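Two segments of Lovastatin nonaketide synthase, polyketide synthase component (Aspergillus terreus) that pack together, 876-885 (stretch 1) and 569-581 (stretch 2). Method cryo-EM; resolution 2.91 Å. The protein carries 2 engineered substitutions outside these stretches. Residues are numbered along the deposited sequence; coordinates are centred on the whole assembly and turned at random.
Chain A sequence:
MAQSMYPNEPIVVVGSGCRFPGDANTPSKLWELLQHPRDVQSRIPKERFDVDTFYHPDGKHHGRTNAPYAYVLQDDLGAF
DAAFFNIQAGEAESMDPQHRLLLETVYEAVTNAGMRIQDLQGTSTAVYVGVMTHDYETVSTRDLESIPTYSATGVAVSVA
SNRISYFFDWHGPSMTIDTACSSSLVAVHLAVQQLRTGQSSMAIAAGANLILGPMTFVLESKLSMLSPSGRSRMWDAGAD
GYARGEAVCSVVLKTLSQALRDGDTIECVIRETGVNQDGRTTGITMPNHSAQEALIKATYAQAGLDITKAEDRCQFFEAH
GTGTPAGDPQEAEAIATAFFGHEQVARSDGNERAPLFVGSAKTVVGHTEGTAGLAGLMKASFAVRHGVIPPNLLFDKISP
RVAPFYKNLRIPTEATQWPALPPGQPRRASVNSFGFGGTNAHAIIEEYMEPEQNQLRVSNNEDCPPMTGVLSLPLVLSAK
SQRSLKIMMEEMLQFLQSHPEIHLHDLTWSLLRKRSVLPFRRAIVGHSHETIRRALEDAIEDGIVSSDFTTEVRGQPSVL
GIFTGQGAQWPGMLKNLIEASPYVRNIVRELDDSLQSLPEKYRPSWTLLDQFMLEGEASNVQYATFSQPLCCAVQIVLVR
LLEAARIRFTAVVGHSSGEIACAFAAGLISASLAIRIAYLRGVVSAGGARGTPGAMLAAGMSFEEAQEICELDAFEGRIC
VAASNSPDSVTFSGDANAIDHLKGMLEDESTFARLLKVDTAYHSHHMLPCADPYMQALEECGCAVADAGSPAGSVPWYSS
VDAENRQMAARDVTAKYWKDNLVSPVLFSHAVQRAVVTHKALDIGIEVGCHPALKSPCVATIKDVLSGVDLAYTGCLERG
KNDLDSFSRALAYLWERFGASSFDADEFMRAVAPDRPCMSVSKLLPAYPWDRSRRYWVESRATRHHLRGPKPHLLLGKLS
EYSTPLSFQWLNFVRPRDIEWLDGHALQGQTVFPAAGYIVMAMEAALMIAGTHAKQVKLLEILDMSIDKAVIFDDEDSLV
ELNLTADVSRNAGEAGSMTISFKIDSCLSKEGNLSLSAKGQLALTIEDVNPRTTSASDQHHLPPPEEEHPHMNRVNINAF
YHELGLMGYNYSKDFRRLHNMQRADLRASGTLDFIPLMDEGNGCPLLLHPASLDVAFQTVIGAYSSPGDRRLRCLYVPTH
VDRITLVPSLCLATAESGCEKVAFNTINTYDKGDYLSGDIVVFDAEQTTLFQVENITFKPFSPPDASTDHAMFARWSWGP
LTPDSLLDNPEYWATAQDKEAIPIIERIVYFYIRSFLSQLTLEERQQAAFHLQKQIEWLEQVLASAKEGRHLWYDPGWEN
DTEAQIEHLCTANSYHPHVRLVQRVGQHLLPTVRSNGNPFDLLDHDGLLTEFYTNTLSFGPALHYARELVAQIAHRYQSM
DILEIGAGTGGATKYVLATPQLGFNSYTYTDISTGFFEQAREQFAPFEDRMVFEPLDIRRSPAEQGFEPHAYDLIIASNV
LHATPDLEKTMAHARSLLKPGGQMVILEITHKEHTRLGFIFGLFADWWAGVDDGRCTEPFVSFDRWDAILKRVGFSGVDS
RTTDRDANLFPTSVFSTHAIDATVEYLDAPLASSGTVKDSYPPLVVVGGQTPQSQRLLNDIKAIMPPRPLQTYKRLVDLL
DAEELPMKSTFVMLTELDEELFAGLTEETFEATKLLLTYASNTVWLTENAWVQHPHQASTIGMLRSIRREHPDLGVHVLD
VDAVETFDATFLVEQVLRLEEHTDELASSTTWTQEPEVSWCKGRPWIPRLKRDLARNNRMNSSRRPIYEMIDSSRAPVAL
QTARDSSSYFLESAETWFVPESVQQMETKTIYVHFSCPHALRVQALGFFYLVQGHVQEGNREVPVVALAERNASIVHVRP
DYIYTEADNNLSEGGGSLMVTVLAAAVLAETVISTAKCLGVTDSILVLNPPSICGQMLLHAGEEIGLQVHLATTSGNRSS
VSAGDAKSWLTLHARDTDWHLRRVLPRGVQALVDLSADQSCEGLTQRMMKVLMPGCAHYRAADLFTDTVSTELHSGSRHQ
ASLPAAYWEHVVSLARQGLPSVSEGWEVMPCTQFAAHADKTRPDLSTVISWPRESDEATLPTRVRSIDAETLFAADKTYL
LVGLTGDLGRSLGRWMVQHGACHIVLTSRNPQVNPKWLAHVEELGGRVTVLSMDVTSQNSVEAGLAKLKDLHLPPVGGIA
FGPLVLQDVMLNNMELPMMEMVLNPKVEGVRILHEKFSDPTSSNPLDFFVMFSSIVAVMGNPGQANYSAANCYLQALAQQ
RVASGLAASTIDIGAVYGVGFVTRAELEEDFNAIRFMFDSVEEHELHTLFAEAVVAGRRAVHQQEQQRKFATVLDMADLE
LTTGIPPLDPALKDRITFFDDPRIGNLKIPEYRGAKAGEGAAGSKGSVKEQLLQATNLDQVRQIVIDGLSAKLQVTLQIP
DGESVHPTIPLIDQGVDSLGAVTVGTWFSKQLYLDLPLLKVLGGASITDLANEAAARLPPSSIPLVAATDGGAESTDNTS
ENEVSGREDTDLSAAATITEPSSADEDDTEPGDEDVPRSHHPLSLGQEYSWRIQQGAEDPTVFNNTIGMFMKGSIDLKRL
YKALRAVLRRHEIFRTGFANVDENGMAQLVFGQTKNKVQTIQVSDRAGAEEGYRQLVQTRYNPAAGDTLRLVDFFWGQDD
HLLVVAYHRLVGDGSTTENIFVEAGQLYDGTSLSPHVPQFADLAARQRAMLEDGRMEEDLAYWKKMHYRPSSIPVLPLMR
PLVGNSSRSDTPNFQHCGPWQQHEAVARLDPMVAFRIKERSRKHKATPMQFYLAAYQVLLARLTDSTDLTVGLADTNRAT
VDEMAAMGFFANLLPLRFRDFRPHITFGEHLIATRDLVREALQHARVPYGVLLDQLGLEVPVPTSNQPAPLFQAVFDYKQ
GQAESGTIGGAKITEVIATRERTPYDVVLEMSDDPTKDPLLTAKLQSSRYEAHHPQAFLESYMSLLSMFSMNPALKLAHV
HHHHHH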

ATOM      1  N   CYS A 876      69.858  22.930 -11.297  1.00180.77           N
ATOM      2  CA  CYS A 876      70.281  22.133 -10.156  1.00180.77           C
ATOM      3  C   CYS A 876      71.201  22.865  -9.190  1.00180.77           C
ATOM      4  O   CYS A 876      71.458  22.344  -8.099  1.00180.77           O
ATOM      5  CB  CYS A 876      70.984  20.852 -10.631  1.00180.77           C
ATOM      6  SG  CYS A 876      72.447  21.147 -11.641  1.00180.77           S
ATOM      7  N   LEU A 877      71.707  24.043  -9.550  1.00187.89           N
ATOM      8  CA  LEU A 877      72.501  24.866  -8.634  1.00187.89           C
ATOM      9  C   LEU A 877      72.174  26.321  -8.955  1.00187.89           C
ATOM     10  O   LEU A 877      72.748  26.907  -9.878  1.00187.89           O
ATOM     11  CB  LEU A 877      73.992  24.578  -8.764  1.00187.89           C
ATOM     12  CG  LEU A 877      74.791  24.594  -7.458  1.00187.89           C
ATOM     13  CD1 LEU A 877      74.338  23.479  -6.525  1.00187.89           C
ATOM     14  CD2 LEU A 877      76.278  24.474  -7.740  1.00187.89           C
ATOM     15  N   GLU A 878      71.247  26.895  -8.192  1.00185.61           N
ATOM     16  CA  GLU A 878      70.745  28.229  -8.468  1.00185.61           C
ATOM     17  C   GLU A 878      71.733  29.287  -7.979  1.00185.61           C
ATOM     18  O   GLU A 878      72.790  28.985  -7.418  1.00185.61           O
ATOM     19  CB  GLU A 878      69.370  28.418  -7.829  1.00185.61           C
ATOM     20  CG  GLU A 878      68.229  27.793  -8.619  1.00185.61           C
ATOM     21  CD  GLU A 878      68.297  26.280  -8.652  1.00185.61           C
ATOM     22  OE1 GLU A 878      68.730  25.683  -7.645  1.00185.61           O
ATOM     23  OE2 GLU A 878      67.922  25.689  -9.686  1.00185.61           O
ATOM     24  N   ARG A 879      71.377  30.549  -8.199  1.00189.63           N
ATOM     25  CA  ARG A 879      72.251  31.680  -7.899  1.00189.63           C
ATOM     26  C   ARG A 879      72.105  32.039  -6.426  1.00189.63           C
ATOM     27  O   ARG A 879      71.134  32.684  -6.024  1.00189.63           O
ATOM     28  CB  ARG A 879      71.907  32.860  -8.802  1.00189.63           C
ATOM     29  CG  ARG A 879      72.944  33.973  -8.822  1.00189.63           C
ATOM     30  CD  ARG A 879      72.632  35.069  -7.816  1.00189.63           C
ATOM     31  NE  ARG A 879      73.406  36.276  -8.084  1.00189.63           N
ATOM     32  CZ  ARG A 879      74.630  36.508  -7.629  1.00189.63           C
ATOM     33  NH1 ARG A 879      75.261  35.633  -6.860  1.00189.63           N
ATOM     34  NH2 ARG A 879      75.238  37.645  -7.953  1.00189.63           N
ATOM     35  N   GLY A 880      73.072  31.616  -5.616  1.00183.82           N
ATOM     36  CA  GLY A 880      73.080  31.943  -4.205  1.00183.82           C
ATOM     37  C   GLY A 880      72.166  31.105  -3.343  1.00183.82           C
ATOM     38  O   GLY A 880      71.990  31.430  -2.163  1.00183.82           O
ATOM     39  N   LYS A 881      71.579  30.044  -3.884  1.00180.87           N
ATOM     40  CA  LYS A 881      70.676  29.195  -3.122  1.00180.87           C
ATOM     41  C   LYS A 881      71.436  28.027  -2.499  1.00180.87           C
ATOM     42  O   LYS A 881      72.572  27.719  -2.865  1.00180.87           O
ATOM     43  CB  LYS A 881      69.546  28.679  -4.014  1.00180.87           C
ATOM     44  CG  LYS A 881      68.914  29.741  -4.899  1.00180.87           C
ATOM     45  CD  LYS A 881      68.518  30.981  -4.113  1.00180.87           C
ATOM     46  CE  LYS A 881      67.794  31.984  -4.997  1.00180.87           C
ATOM     47  NZ  LYS A 881      67.787  33.348  -4.404  1.00180.87           N
ATOM     48  N   ASN A 882      70.786  27.373  -1.540  1.00176.45           N
ATOM     49  CA  ASN A 882      71.395  26.229  -0.874  1.00176.45           C
ATOM     50  C   ASN A 882      71.648  25.109  -1.875  1.00176.45           C
ATOM     51  O   ASN A 882      70.787  24.789  -2.701  1.00176.45           O
ATOM     52  CB  ASN A 882      70.492  25.738   0.256  1.00176.45           C
ATOM     53  CG  ASN A 882      71.040  24.508   0.948  1.00176.45           C
ATOM     54  OD1 ASN A 882      70.929  23.394   0.435  1.00176.45           O
ATOM     55  ND2 ASN A 882      71.633  24.701   2.120  1.00176.45           N
ATOM     56  N   ASP A 883      72.839  24.513  -1.799  1.00180.95           N
ATOM     57  CA  ASP A 883      73.210  23.472  -2.754  1.00180.95           C
ATOM     58  C   ASP A 883      72.309  22.251  -2.613  1.00180.95           C
ATOM     59  O   ASP A 883      71.812  21.710  -3.610  1.00180.95           O
ATOM     60  CB  ASP A 883      74.676  23.090  -2.556  1.00180.95           C
ATOM     61  CG  ASP A 883      75.605  24.287  -2.627  1.00180.95           C
ATOM     62  OD1 ASP A 883      75.341  25.198  -3.438  1.00180.95           O
ATOM     63  OD2 ASP A 883      76.596  24.317  -1.869  1.00180.95           O
ATOM     64  N   LEU A 884      72.083  21.800  -1.375  1.00171.85           N
ATOM     65  CA  LEU A 884      71.186  20.669  -1.163  1.00171.85           C
ATOM     66  C   LEU A 884      69.799  20.986  -1.696  1.00171.85           C
ATOM     67  O   LEU A 884      69.181  20.164  -2.382  1.00171.85           O
ATOM     68  CB  LEU A 884      71.104  20.308   0.323  1.00171.85           C
ATOM     69  CG  LEU A 884      72.381  19.983   1.102  1.00171.85           C
ATOM     70  CD1 LEU A 884      73.479  19.464   0.190  1.00171.85           C
ATOM     71  CD2 LEU A 884      72.847  21.196   1.888  1.00171.85           C
ATOM     72  N   ASP A 885      69.295  22.183  -1.391  1.00165.18           N
ATOM     73  CA  ASP A 885      67.979  22.571  -1.878  1.00165.18           C
ATOM     74  C   ASP A 885      67.959  22.643  -3.398  1.00165.18           C
ATOM     75  O   ASP A 885      66.982  22.238  -4.029  1.00165.18           O
ATOM     76  CB  ASP A 885      67.565  23.912  -1.273  1.00165.18           C
ATOM     77  CG  ASP A 885      67.470  23.863   0.240  1.00165.18           C
ATOM     78  OD1 ASP A 885      67.746  22.793   0.820  1.00165.18           O
ATOM     79  OD2 ASP A 885      67.118  24.896   0.848  1.00165.18           O
TER
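Stretch 2 569-581: QWPGMLKNLIEAS

The N-terminus of a short helix leaves backbone amides without intrahelical partners, and a carboxylate brought in from a distant part of the chain can answer them. The packing of 569-581 on 876-885 of lovastatin nonaketide synthase illustrates the principle. Both segments run broadly the same way along the contact: W570 lies nearest R879, their CA atoms 6.1 Å apart, and N576 nearest D883, at 5.5 Å.

Stretch 2 begins extended. Q569 stays out of reach, but W570 (chi1 m) points toward stretch 1 and offers a ring face to R879, whose CG sits 3.4 Å from the centroid of the six-membered ring, almost on its normal, in a CH-pi contact. P571 follows, its CD 3.8 Å from R879 NH1. At G572 phi turns positive and a type II beta turn carries the chain to K575; K575 NZ donates to G572 O across it (3.2 Å). Within the turn, the side chain of M573 leaves sideways but its end approaches stretch 1, placing SD 3.3 Å from L877 CD2.

L574, the N-cap residue, points away, and the helix starts at K575. Here D883, on the first turn of its own helix, projects its carboxylate into the opening turn. N576 N donates to D883 OD2 at 2.8 Å; K575 N lies equally close to that oxygen, 2.8 Å from OD2, but its angle is too poor for a hydrogen bond. N576 also replies through its side chain, its OD1 accepting a weak bond from D883 N at 3.4 Å. The two residues thus link each helix start to the other.

Apolar packing continues the contact. L577 CD2 meets L884 CD1 at 3.3 Å, and its CG lies 3.5 Å from D883 CB. I578 and E579 make no contact, while A580 CB closes the interface 4.1 Å from L884 CD2.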

ATOM      1  N   GLN A 569      79.601  31.180 -12.802  1.00202.32           N
ATOM      2  CA  GLN A 569      79.857  30.590 -11.497  1.00202.32           C
ATOM      3  C   GLN A 569      79.476  31.567 -10.392  1.00202.32           C
ATOM      4  O   GLN A 569      79.809  32.754 -10.452  1.00202.32           O
ATOM      5  CB  GLN A 569      81.328  30.181 -11.372  1.00202.32           C
ATOM      6  CG  GLN A 569      82.309  31.323 -11.119  1.00202.32           C
ATOM      7  CD  GLN A 569      82.323  32.353 -12.231  1.00202.32           C
ATOM      8  OE1 GLN A 569      81.675  32.182 -13.262  1.00202.32           O
ATOM      9  NE2 GLN A 569      83.068  33.432 -12.025  1.00202.32           N
ATOM     10  N   TRP A 570      78.774  31.063  -9.389  1.00196.70           N
ATOM     11  CA  TRP A 570      78.326  31.852  -8.256  1.00196.70           C
ATOM     12  C   TRP A 570      79.252  31.645  -7.068  1.00196.70           C
ATOM     13  O   TRP A 570      79.934  30.621  -6.968  1.00196.70           O
ATOM     14  CB  TRP A 570      76.894  31.464  -7.873  1.00196.70           C
ATOM     15  CG  TRP A 570      75.981  31.312  -9.051  1.00196.70           C
ATOM     16  CD1 TRP A 570      75.242  30.212  -9.379  1.00196.70           C
ATOM     17  CD2 TRP A 570      75.717  32.289 -10.066  1.00196.70           C
ATOM     18  NE1 TRP A 570      74.528  30.447 -10.529  1.00196.70           N
ATOM     19  CE2 TRP A 570      74.803  31.714 -10.972  1.00196.70           C
ATOM     20  CE3 TRP A 570      76.162  33.596 -10.294  1.00196.70           C
ATOM     21  CZ2 TRP A 570      74.327  32.399 -12.088  1.00196.70           C
ATOM     22  CZ3 TRP A 570      75.686  34.274 -11.403  1.00196.70           C
ATOM     23  CH2 TRP A 570      74.779  33.675 -12.285  1.00196.70           C
ATOM     24  N   PRO A 571      79.320  32.608  -6.151  1.00195.68           N
ATOM     25  CA  PRO A 571      80.188  32.437  -4.980  1.00195.68           C
ATOM     26  C   PRO A 571      79.729  31.278  -4.106  1.00195.68           C
ATOM     27  O   PRO A 571      78.532  31.032  -3.941  1.00195.68           O
ATOM     28  CB  PRO A 571      80.068  33.779  -4.251  1.00195.68           C
ATOM     29  CG  PRO A 571      78.764  34.341  -4.698  1.00195.68           C
ATOM     30  CD  PRO A 571      78.591  33.887  -6.115  1.00195.68           C
ATOM     31  N   GLY A 572      80.701  30.566  -3.545  1.00195.49           N
ATOM     32  CA  GLY A 572      80.405  29.517  -2.580  1.00195.49           C
ATOM     33  C   GLY A 572      79.545  28.393  -3.115  1.00195.49           C
ATOM     34  O   GLY A 572      78.621  27.941  -2.427  1.00195.49           O
ATOM     35  N   MET A 573      79.823  27.929  -4.330  1.00193.03           N
ATOM     36  CA  MET A 573      79.095  26.793  -4.875  1.00193.03           C
ATOM     37  C   MET A 573      79.604  25.493  -4.263  1.00193.03           C
ATOM     38  O   MET A 573      80.792  25.341  -3.967  1.00193.03           O
ATOM     39  CB  MET A 573      79.233  26.746  -6.396  1.00193.03           C
ATOM     40  CG  MET A 573      78.655  27.956  -7.116  1.00193.03           C
ATOM     41  SD  MET A 573      76.939  27.755  -7.637  1.00193.03           S
ATOM     42  CE  MET A 573      76.073  27.898  -6.076  1.00193.03           C
ATOM     43  N   LEU A 574      78.684  24.548  -4.067  1.00190.03           N
ATOM     44  CA  LEU A 574      78.928  23.243  -3.462  1.00190.03           C
ATOM     45  C   LEU A 574      79.338  23.335  -2.000  1.00190.03           C
ATOM     46  O   LEU A 574      79.699  22.309  -1.410  1.00190.03           O
ATOM     47  CB  LEU A 574      80.006  22.439  -4.204  1.00190.03           C
ATOM     48  CG  LEU A 574      79.751  22.037  -5.657  1.00190.03           C
ATOM     49  CD1 LEU A 574      80.835  21.070  -6.117  1.00190.03           C
ATOM     50  CD2 LEU A 574      78.371  21.426  -5.837  1.00190.03           C
ATOM     51  N   LYS A 575      79.297  24.519  -1.387  1.00189.30           N
ATOM     52  CA  LYS A 575      79.725  24.640   0.002  1.00189.30           C
ATOM     53  C   LYS A 575      78.857  23.780   0.913  1.00189.30           C
ATOM     54  O   LYS A 575      79.363  23.103   1.816  1.00189.30           O
ATOM     55  CB  LYS A 575      79.685  26.105   0.438  1.00189.30           C
ATOM     56  CG  LYS A 575      78.298  26.729   0.420  1.00189.30           C
ATOM     57  CD  LYS A 575      78.351  28.206   0.768  1.00189.30           C
ATOM     58  CE  LYS A 575      76.959  28.805   0.866  1.00189.30           C
ATOM     59  NZ  LYS A 575      76.222  28.729  -0.425  1.00189.30           N
ATOM     60  N   ASN A 576      77.543  23.794   0.689  1.00183.00           N
ATOM     61  CA  ASN A 576      76.649  22.985   1.510  1.00183.00           C
ATOM     62  C   ASN A 576      76.716  21.514   1.114  1.00183.00           C
ATOM     63  O   ASN A 576      76.695  20.632   1.981  1.00183.00           O
ATOM     64  CB  ASN A 576      75.220  23.510   1.396  1.00183.00           C
ATOM     65  CG  ASN A 576      75.131  25.006   1.610  1.00183.00           C
ATOM     66  OD1 ASN A 576      74.691  25.746   0.730  1.00183.00           O
ATOM     67  ND2 ASN A 576      75.552  25.462   2.785  1.00183.00           N
ATOM     68  N   LEU A 577      76.803  21.230  -0.188  1.00181.15           N
ATOM     69  CA  LEU A 577      76.908  19.843  -0.633  1.00181.15           C
ATOM     70  C   LEU A 577      78.171  19.186  -0.095  1.00181.15           C
ATOM     71  O   LEU A 577      78.135  18.046   0.382  1.00181.15           O
ATOM     72  CB  LEU A 577      76.886  19.779  -2.161  1.00181.15           C
ATOM     73  CG  LEU A 577      75.510  19.714  -2.827  1.00181.15           C
ATOM     74  CD1 LEU A 577      75.622  20.035  -4.309  1.00181.15           C
ATOM     75  CD2 LEU A 577      74.886  18.342  -2.635  1.00181.15           C
ATOM     76  N   ILE A 578      79.300  19.891  -0.165  1.00188.20           N
ATOM     77  CA  ILE A 578      80.559  19.328   0.309  1.00188.20           C
ATOM     78  C   ILE A 578      80.513  19.103   1.815  1.00188.20           C
ATOM     79  O   ILE A 578      80.978  18.072   2.317  1.00188.20           O
ATOM     80  CB  ILE A 578      81.731  20.240  -0.093  1.00188.20           C
ATOM     81  CG1 ILE A 578      81.894  20.228  -1.616  1.00188.20           C
ATOM     82  CG2 ILE A 578      83.011  19.800   0.608  1.00188.20           C
ATOM     83  CD1 ILE A 578      82.866  21.259  -2.149  1.00188.20           C
ATOM     84  N   GLU A 579      79.953  20.055   2.556  1.00186.72           N
ATOM     85  CA  GLU A 579      79.929  20.001   4.010  1.00186.72           C
ATOM     86  C   GLU A 579      78.710  19.268   4.557  1.00186.72           C
ATOM     87  O   GLU A 579      78.500  19.268   5.773  1.00186.72           O
ATOM     88  CB  GLU A 579      79.979  21.420   4.584  1.00186.72           C
ATOM     89  CG  GLU A 579      81.283  22.152   4.312  1.00186.72           C
ATOM     90  CD  GLU A 579      82.468  21.521   5.018  1.00186.72           C
ATOM     91  OE1 GLU A 579      82.253  20.625   5.860  1.00186.72           O
ATOM     92  OE2 GLU A 579      83.615  21.922   4.730  1.00186.72           O
ATOM     93  N   ALA A 580      77.906  18.650   3.693  1.00177.46           N
ATOM     94  CA  ALA A 580      76.734  17.900   4.128  1.00177.46           C
ATOM     95  C   ALA A 580      76.639  16.499   3.546  1.00177.46           C
ATOM     96  O   ALA A 580      75.831  15.707   4.044  1.00177.46           O
ATOM     97  CB  ALA A 580      75.448  18.661   3.774  1.00177.46           C
ATOM     98  N   SER A 581      77.419  16.164   2.525  1.00177.30           N
ATOM     99  CA  SER A 581      77.350  14.852   1.883  1.00177.30           C
ATOM    100  C   SER A 581      78.724  14.198   1.875  1.00177.30           C
ATOM    101  O   SER A 581      79.634  14.692   1.182  1.00177.30           O
ATOM    102  CB  SER A 581      76.821  14.986   0.455  1.00177.30           C
ATOM    103  OG  SER A 581      76.838  13.737  -0.213  1.00177.30           O
TER